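Local atomic coordinates of putative antibiotic biosynthesis monooxygenase (Bordetella bronchiseptica, PDB entry 3GZ7), a protein that is of unproven function but is probably a monooxygenase of the antibiotic biosynthesis type, built as a dimeric alpha-beta barrel. Residues Ala35-Gly40 and Gly99-Glu104; Val57-Ser62 and Gln67-Val72. All blocks are in the same frame, centred on the assembly; numbering follows the deposited sequence.

Contact 1 of 2, residues Ala35-Gly40 and Gly99-Glu104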
ATOM      1  N   ALA A  35       0.483   5.033  19.855  1.00 26.82           N
ATOM      2  CA  ALA A  35       1.447   6.110  20.075  1.00 26.99           C
ATOM      3  C   ALA A  35       2.840   5.548  20.325  1.00 26.50           C
ATOM      4  O   ALA A  35       3.846   6.081  19.852  1.00 28.99           O
ATOM      5  CB  ALA A  35       0.999   7.019  21.277  1.00 25.43           C
ATOM      6  N   ASP A  36       2.885   4.464  21.084  1.00 28.57           N
ATOM      7  CA  ASP A  36       4.121   3.767  21.390  1.00 27.71           C
ATOM      8  C   ASP A  36       4.715   3.249  20.092  1.00 25.52           C
ATOM      9  O   ASP A  36       5.940   3.232  19.919  1.00 21.92           O
ATOM     10  CB  ASP A  36       3.864   2.563  22.327  1.00 29.00           C
ATOM     11  CG  ASP A  36       3.684   2.953  23.799  1.00 38.88           C
ATOM     12  OD1 ASP A  36       4.096   4.066  24.187  1.00 38.09           O
ATOM     13  OD2 ASP A  36       3.135   2.125  24.574  1.00 41.82           O
ATOM     14  N   PHE A  37       3.837   2.811  19.189  1.00 23.98           N
ATOM     15  CA  PHE A  37       4.289   2.164  17.960  1.00 23.64           C
ATOM     16  C   PHE A  37       4.877   3.215  17.060  1.00 20.99           C
ATOM     17  O   PHE A  37       6.018   3.113  16.623  1.00 21.19           O
ATOM     18  CB  PHE A  37       3.149   1.402  17.243  1.00 22.81           C
ATOM     19  CG  PHE A  37       3.565   0.836  15.896  1.00 21.08           C
ATOM     20  CD1 PHE A  37       4.560  -0.121  15.812  1.00 17.12           C
ATOM     21  CD2 PHE A  37       2.982   1.295  14.723  1.00 19.93           C
ATOM     22  CE1 PHE A  37       4.964  -0.628  14.573  1.00 17.11           C
ATOM     23  CE2 PHE A  37       3.378   0.804  13.485  1.00 14.23           C
ATOM     24  CZ  PHE A  37       4.363  -0.161  13.416  1.00 18.62           C
ATOM     25  N   GLU A  38       4.079   4.246  16.795  1.00 22.19           N
ATOM     26  CA  GLU A  38       4.549   5.391  16.020  1.00 19.54           C
ATOM     27  C   GLU A  38       5.878   5.897  16.536  1.00 17.69           C
ATOM     28  O   GLU A  38       6.781   6.030  15.738  1.00 19.93           O
ATOM     29  CB  GLU A  38       3.531   6.506  16.000  1.00 17.89           C
ATOM     30  CG  GLU A  38       2.337   6.182  15.140  1.00 19.63           C
ATOM     31  CD  GLU A  38       1.242   7.206  15.203  1.00 21.41           C
ATOM     32  OE1 GLU A  38       1.470   8.326  15.730  1.00 29.19           O
ATOM     33  OE2 GLU A  38       0.158   6.890  14.658  1.00 24.42           O
ATOM     34  N   ALA A  39       5.994   6.153  17.846  1.00 17.65           N
ATOM     35  CA  ALA A  39       7.292   6.561  18.476  1.00 20.52           C
ATOM     36  C   ALA A  39       8.423   5.590  18.150  1.00 20.16           C
ATOM     37  O   ALA A  39       9.531   5.992  17.732  1.00 22.80           O
ATOM     38  CB  ALA A  39       7.141   6.732  20.040  1.00 16.76           C
ATOM     39  N   GLY A  40       8.130   4.301  18.292  1.00 20.58           N
ATOM     40  CA  GLY A  40       9.086   3.239  17.940  1.00 18.36           C
ATOM     41  C   GLY A  40       9.510   3.184  16.500  1.00 18.91           C
ATOM     42  O   GLY A  40      10.666   3.030  16.230  1.00 17.49           O
ATOM     43  N   GLY A  99       8.449  -4.670  18.310  1.00 22.44           N
ATOM     44  CA  GLY A  99       7.838  -5.998  18.484  1.00 22.36           C
ATOM     45  C   GLY A  99       6.753  -6.151  19.533  1.00 22.54           C
ATOM     46  O   GLY A  99       5.763  -6.806  19.265  1.00 21.58           O
ATOM     47  N   GLU A 100       6.920  -5.533  20.713  1.00 23.14           N
ATOM     48  CA  GLU A 100       5.949  -5.632  21.825  1.00 21.59           C
ATOM     49  C   GLU A 100       4.611  -4.934  21.515  1.00 22.64           C
ATOM     50  O   GLU A 100       3.609  -5.125  22.213  1.00 23.32           O
ATOM     51  CB  GLU A 100       6.563  -5.061  23.143  1.00 18.97           C
ATOM     52  N   CYS A 101       4.626  -4.079  20.496  1.00 24.18           N
ATOM     53  CA  CYS A 101       3.456  -3.371  20.031  1.00 22.97           C
ATOM     54  C   CYS A 101       2.556  -4.213  19.190  1.00 20.42           C
ATOM     55  O   CYS A 101       1.387  -3.908  19.111  1.00 15.24           O
ATOM     56  CB  CYS A 101       3.847  -2.141  19.211  1.00 24.07           C
ATOM     57  SG  CYS A 101       4.791  -0.967  20.195  1.00 34.84           S
ATOM     58  N   PHE A 102       3.094  -5.248  18.540  1.00 19.62           N
ATOM     59  CA  PHE A 102       2.325  -6.051  17.585  1.00 19.17           C
ATOM     60  C   PHE A 102       1.265  -6.902  18.262  1.00 18.21           C
ATOM     61  O   PHE A 102       1.509  -7.459  19.290  1.00 16.16           O
ATOM     62  CB  PHE A 102       3.259  -6.966  16.796  1.00 21.56           C
ATOM     63  CG  PHE A 102       4.254  -6.235  15.899  1.00 21.80           C
ATOM     64  CD1 PHE A 102       4.041  -4.941  15.485  1.00 24.99           C
ATOM     65  CD2 PHE A 102       5.372  -6.894  15.431  1.00 27.10           C
ATOM     66  CE1 PHE A 102       4.959  -4.302  14.641  1.00 28.30           C
ATOM     67  CE2 PHE A 102       6.282  -6.254  14.601  1.00 24.35           C
ATOM     68  CZ  PHE A 102       6.063  -4.968  14.201  1.00 24.35           C
ATOM     69  N   ALA A 103       0.092  -7.037  17.643  1.00 19.38           N
ATOM     70  CA  ALA A 103      -0.970  -7.943  18.133  1.00 16.33           C
ATOM     71  C   ALA A 103      -0.697  -9.340  17.572  1.00 20.34           C
ATOM     72  O   ALA A 103      -0.949 -10.349  18.247  1.00 18.39           O
ATOM     73  CB  ALA A 103      -2.326  -7.448  17.730  1.00 10.70           C
ATOM     74  N   GLU A 104      -0.104  -9.381  16.366  1.00 21.42           N
ATOM     75  CA  GLU A 104       0.378 -10.604  15.714  1.00 19.19           C
ATOM     76  C   GLU A 104       1.498 -10.239  14.683  1.00 21.86           C
ATOM     77  O   GLU A 104       1.746  -9.054  14.433  1.00 17.80           O
ATOM     78  CB  GLU A 104      -0.779 -11.261  14.988  1.00 20.52           C
ATOM     79  CG  GLU A 104      -1.316 -10.374  13.896  1.00 17.27           C
ATOM     80  CD  GLU A 104      -2.234 -11.060  12.925  1.00 23.03           C
ATOM     81  OE1 GLU A 104      -2.569 -12.236  13.154  1.00 23.29           O
ATOM     82  OE2 GLU A 104      -2.598 -10.393  11.915  1.00 31.49           O
TER
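Phe37 and Phe102 meet through single corners of their rings: CE1 of Phe37 lies at the edge of the Phe102 ring, near its plane, 3.7 Å from Phe102 CE1. Seen from Phe37 the approach is oblique, so the two aromatics touch without stacking. The Phe37 ring also meets Cys101, whose CB stands obliquely to it, 4.0 Å from Phe37 CD1, and it has an edge-to-face partner in Tyr69 of strand 68-75.

Cys101 fills the angle between this ring and the helix. Its thiol reaches back to the helix backbone, with SG 3.9 Å from Phe37 CA, and it also brushes Asp36, where CB is 4.2 Å from Cys101 SG. Phe37 sends its ring out past the cysteine because CG is anti to the backbone N (chi1 174°), which carries CE1 on toward Phe102. Phe102 has CG anti to its carbonyl carbon instead (chi1 -65°), which brings its CE1 to that of Phe37. No hydrogen bond spans the two segments, so the join is one of apolar packing, and three of its four touching residues are buried. The exposed one, Asp36, forms its salt bridge with Arg33 of its own chain.

The start of helix 34-49 rests here against the segment that follows helix 89-98 and leads to strand 107-113. Ile27 of strand 21-28 lies against both phenylalanines; Val98 packs on Phe37, and Arg95 on Phe102. Residues 99-104 are tied down by Gln30, which hydrogen-bonds to Cys101 through the backbone and to Phe102 O through its side chain, while a backbone bond between Ala103 and Leu28 fastens them to the end of strand 21-28.

Contact 2 of 2, residues Val57-Ser62 and Gln67-Val72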
ATOM      1  N   VAL A  57      11.550   4.710   3.882  1.00 18.02           N
ATOM      2  CA  VAL A  57      10.641   4.115   4.848  1.00 17.73           C
ATOM      3  C   VAL A  57       9.488   5.090   5.195  1.00 18.82           C
ATOM      4  O   VAL A  57       9.714   6.230   5.640  1.00 21.61           O
ATOM      5  CB  VAL A  57      11.396   3.780   6.142  1.00 22.84           C
ATOM      6  CG1 VAL A  57      10.485   3.040   7.150  1.00 17.68           C
ATOM      7  CG2 VAL A  57      12.585   2.933   5.810  1.00 27.32           C
ATOM      8  N   ALA A  58       8.252   4.647   4.985  1.00 15.46           N
ATOM      9  CA  ALA A  58       7.038   5.426   5.275  1.00 12.43           C
ATOM     10  C   ALA A  58       6.034   4.559   6.103  1.00 14.91           C
ATOM     11  O   ALA A  58       5.967   3.311   5.963  1.00 15.31           O
ATOM     12  CB  ALA A  58       6.414   5.884   3.960  1.00  9.91           C
ATOM     13  N   LEU A  59       5.317   5.220   7.000  1.00 14.02           N
ATOM     14  CA  LEU A  59       4.351   4.587   7.907  1.00 13.75           C
ATOM     15  C   LEU A  59       2.995   5.203   7.602  1.00 13.08           C
ATOM     16  O   LEU A  59       2.870   6.433   7.526  1.00 12.34           O
ATOM     17  CB  LEU A  59       4.734   4.797   9.386  1.00 11.20           C
ATOM     18  CG  LEU A  59       3.820   4.128  10.433  1.00 12.44           C
ATOM     19  CD1 LEU A  59       3.788   2.609  10.250  1.00  3.55           C
ATOM     20  CD2 LEU A  59       4.253   4.540  11.845  1.00 10.59           C
ATOM     21  N   HIS A  60       2.017   4.360   7.317  1.00 12.12           N
ATOM     22  CA  HIS A  60       0.668   4.812   7.028  1.00 12.06           C
ATOM     23  C   HIS A  60      -0.265   4.187   8.043  1.00 11.97           C
ATOM     24  O   HIS A  60      -0.005   3.103   8.525  1.00  9.79           O
ATOM     25  CB  HIS A  60       0.215   4.430   5.601  1.00 11.29           C
ATOM     26  CG  HIS A  60       1.034   5.027   4.512  1.00 14.34           C
ATOM     27  ND1 HIS A  60       0.723   6.232   3.927  1.00 23.52           N
ATOM     28  CD2 HIS A  60       2.175   4.599   3.918  1.00 24.47           C
ATOM     29  CE1 HIS A  60       1.641   6.518   3.016  1.00 22.67           C
ATOM     30  NE2 HIS A  60       2.531   5.546   2.995  1.00 16.07           N
ATOM     31  N   ARG A  61      -1.351   4.893   8.347  1.00 13.82           N
ATOM     32  CA  ARG A  61      -2.364   4.430   9.270  1.00 15.85           C
ATOM     33  C   ARG A  61      -3.743   4.338   8.611  1.00 14.48           C
ATOM     34  O   ARG A  61      -4.191   5.279   7.982  1.00 11.71           O
ATOM     35  CB  ARG A  61      -2.443   5.365  10.463  1.00 16.68           C
ATOM     36  CG  ARG A  61      -3.357   4.871  11.546  1.00 20.99           C
ATOM     37  CD  ARG A  61      -3.263   5.764  12.775  1.00 15.99           C
ATOM     38  NE  ARG A  61      -3.984   5.161  13.909  1.00 21.29           N
ATOM     39  CZ  ARG A  61      -4.159   5.772  15.082  1.00 19.04           C
ATOM     40  NH1 ARG A  61      -3.680   6.996  15.291  1.00 14.48           N
ATOM     41  NH2 ARG A  61      -4.841   5.179  16.035  1.00 20.56           N
ATOM     42  N   SER A  62      -4.417   3.203   8.817  1.00 14.02           N
ATOM     43  CA  SER A  62      -5.771   3.010   8.336  1.00 15.93           C
ATOM     44  C   SER A  62      -6.766   3.952   9.005  1.00 16.47           C
ATOM     45  O   SER A  62      -6.760   4.103  10.219  1.00 17.68           O
ATOM     46  CB  SER A  62      -6.223   1.582   8.596  1.00 15.14           C
ATOM     47  OG  SER A  62      -7.530   1.368   8.067  1.00 17.39           O
ATOM     48  N   GLN A  67      -6.136   0.807  14.642  1.00 17.86           N
ATOM     49  CA  GLN A  67      -5.034  -0.019  15.112  1.00 17.04           C
ATOM     50  C   GLN A  67      -4.208  -0.620  13.946  1.00 16.92           C
ATOM     51  O   GLN A  67      -3.216  -1.237  14.228  1.00 13.31           O
ATOM     52  CB  GLN A  67      -5.515  -1.145  15.994  1.00 17.82           C
ATOM     53  CG  GLN A  67      -6.139  -0.760  17.309  1.00 22.55           C
ATOM     54  CD  GLN A  67      -6.933  -1.917  17.885  1.00 23.48           C
ATOM     55  OE1 GLN A  67      -6.496  -3.074  17.854  1.00 31.18           O
ATOM     56  NE2 GLN A  67      -8.100  -1.617  18.407  1.00 26.42           N
ATOM     57  N   ARG A  68      -4.606  -0.439  12.662  1.00 13.15           N
ATOM     58  CA  ARG A  68      -3.866  -1.008  11.556  1.00 13.62           C
ATOM     59  C   ARG A  68      -3.062   0.073  10.828  1.00 16.87           C
ATOM     60  O   ARG A  68      -3.564   1.197  10.577  1.00 15.65           O
ATOM     61  CB  ARG A  68      -4.777  -1.728  10.552  1.00 10.85           C
ATOM     62  CG  ARG A  68      -5.611  -2.806  11.135  1.00 17.65           C
ATOM     63  CD  ARG A  68      -6.383  -3.622  10.077  1.00 23.63           C
ATOM     64  NE  ARG A  68      -6.470  -5.000  10.550  1.00 35.45           N
ATOM     65  CZ  ARG A  68      -5.488  -5.911  10.437  1.00 37.44           C
ATOM     66  NH1 ARG A  68      -4.366  -5.643   9.788  1.00 30.53           N
ATOM     67  NH2 ARG A  68      -5.649  -7.122  10.951  1.00 42.79           N
ATOM     68  N   TYR A  69      -1.831  -0.322  10.480  1.00 16.89           N
ATOM     69  CA  TYR A  69      -0.839   0.495   9.857  1.00 15.84           C
ATOM     70  C   TYR A  69      -0.207  -0.309   8.708  1.00 17.39           C
ATOM     71  O   TYR A  69      -0.302  -1.555   8.664  1.00 13.82           O
ATOM     72  CB  TYR A  69       0.268   0.873  10.850  1.00 16.28           C
ATOM     73  CG  TYR A  69      -0.112   1.810  11.991  1.00 16.30           C
ATOM     74  CD1 TYR A  69      -0.722   1.340  13.163  1.00 18.97           C
ATOM     75  CD2 TYR A  69       0.203   3.162  11.922  1.00 12.64           C
ATOM     76  CE1 TYR A  69      -1.039   2.219  14.213  1.00 15.75           C
ATOM     77  CE2 TYR A  69      -0.105   4.024  12.939  1.00 16.81           C
ATOM     78  CZ  TYR A  69      -0.708   3.560  14.089  1.00 18.43           C
ATOM     79  OH  TYR A  69      -0.968   4.480  15.078  1.00 17.42           O
ATOM     80  N   THR A  70       0.424   0.419   7.778  1.00 15.74           N
ATOM     81  CA  THR A  70       1.160  -0.166   6.678  1.00 15.45           C
ATOM     82  C   THR A  70       2.541   0.491   6.653  1.00 16.27           C
ATOM     83  O   THR A  70       2.655   1.716   6.451  1.00 16.51           O
ATOM     84  CB  THR A  70       0.499   0.102   5.333  1.00 17.78           C
ATOM     85  OG1 THR A  70      -0.876  -0.236   5.396  1.00 17.87           O
ATOM     86  CG2 THR A  70       1.157  -0.669   4.203  1.00 12.08           C
ATOM     87  N   LEU A  71       3.578  -0.309   6.847  1.00 12.76           N
ATOM     88  CA  LEU A  71       4.949   0.164   6.592  1.00 13.79           C
ATOM     89  C   LEU A  71       5.271  -0.089   5.132  1.00 12.54           C
ATOM     90  O   LEU A  71       5.114  -1.219   4.686  1.00 10.00           O
ATOM     91  CB  LEU A  71       5.964  -0.527   7.485  1.00  9.00           C
ATOM     92  CG  LEU A  71       7.348   0.107   7.678  1.00 15.58           C
ATOM     93  CD1 LEU A  71       7.269   1.341   8.642  1.00  2.46           C
ATOM     94  CD2 LEU A  71       8.339  -0.941   8.208  1.00  9.81           C
ATOM     95  N   VAL A  72       5.725   0.957   4.422  1.00 11.25           N
ATOM     96  CA  VAL A  72       6.166   0.846   3.017  1.00 13.80           C
ATOM     97  C   VAL A  72       7.646   1.180   2.971  1.00 14.77           C
ATOM     98  O   VAL A  72       8.045   2.272   3.380  1.00 16.07           O
ATOM     99  CB  VAL A  72       5.320   1.773   2.088  1.00 13.19           C
ATOM    100  CG1 VAL A  72       5.745   1.661   0.603  1.00 17.27           C
ATOM    101  CG2 VAL A  72       3.839   1.441   2.289  1.00  9.14           C
TER
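This is the beta hairpin of strands 54-62 and 68-75, half of the four-stranded antiparallel sheet of a ferredoxin-like subunit in a dimeric alpha-beta barrel. Ala58-Val72 and His60-Thr70 are hydrogen-bonded pairs, each closed by two backbone bonds; Leu59-Leu71 and Arg61-Tyr69 are non-hydrogen-bonded. Toward the turn, Ser62 N adds a further bond to Arg68 O at 2.8 Å.

Leu59, Arg61, Tyr69 and Leu71 share the face turned to helix 34-49. There CD1 of Leu59 sits 4.0 Å from CD1 of Leu71 and equally near Tyr69 CB. On the other face Val72 CG2 comes obliquely to the His60 ring, 3.9 Å from CD2, and Thr70 OG1 bonds to Glu111 of the second subunit. A strand of that subunit pairs with His60, Arg61 and Ser62, extending the sheet across the dimer.

Arg61 runs extended across Tyr69, its CG 4.0 Å from the ring centroid in a CH-pi contact. The guanidinium plane lies 14° from the ring plane, and NE donates to Pro66 O. Although Tyr69 OH bonds to Glu38, it also lies over one face of that guanidinium, 3.3 Å from Arg61 NE at an angle too poor for a hydrogen bond.

In the fold
From the N terminus, strand 21-28 comes first and leads into helix 34-49, which supplies the first half of contact 1. The chain then runs through the hairpin, where contact 2 closes the short five-residue connection between strands 54-62 and 68-75. Helices 78-85 and 89-98 follow before residues 99-104 return to the helix, closing the long loop of contact 1 around contact 2. The contacts are therefore nested, with centres 11 Å apart. Phe37 links them directly, its CE2 packing 3.7 Å from Leu59 CD1. Together they tie the helical layer to the sheet.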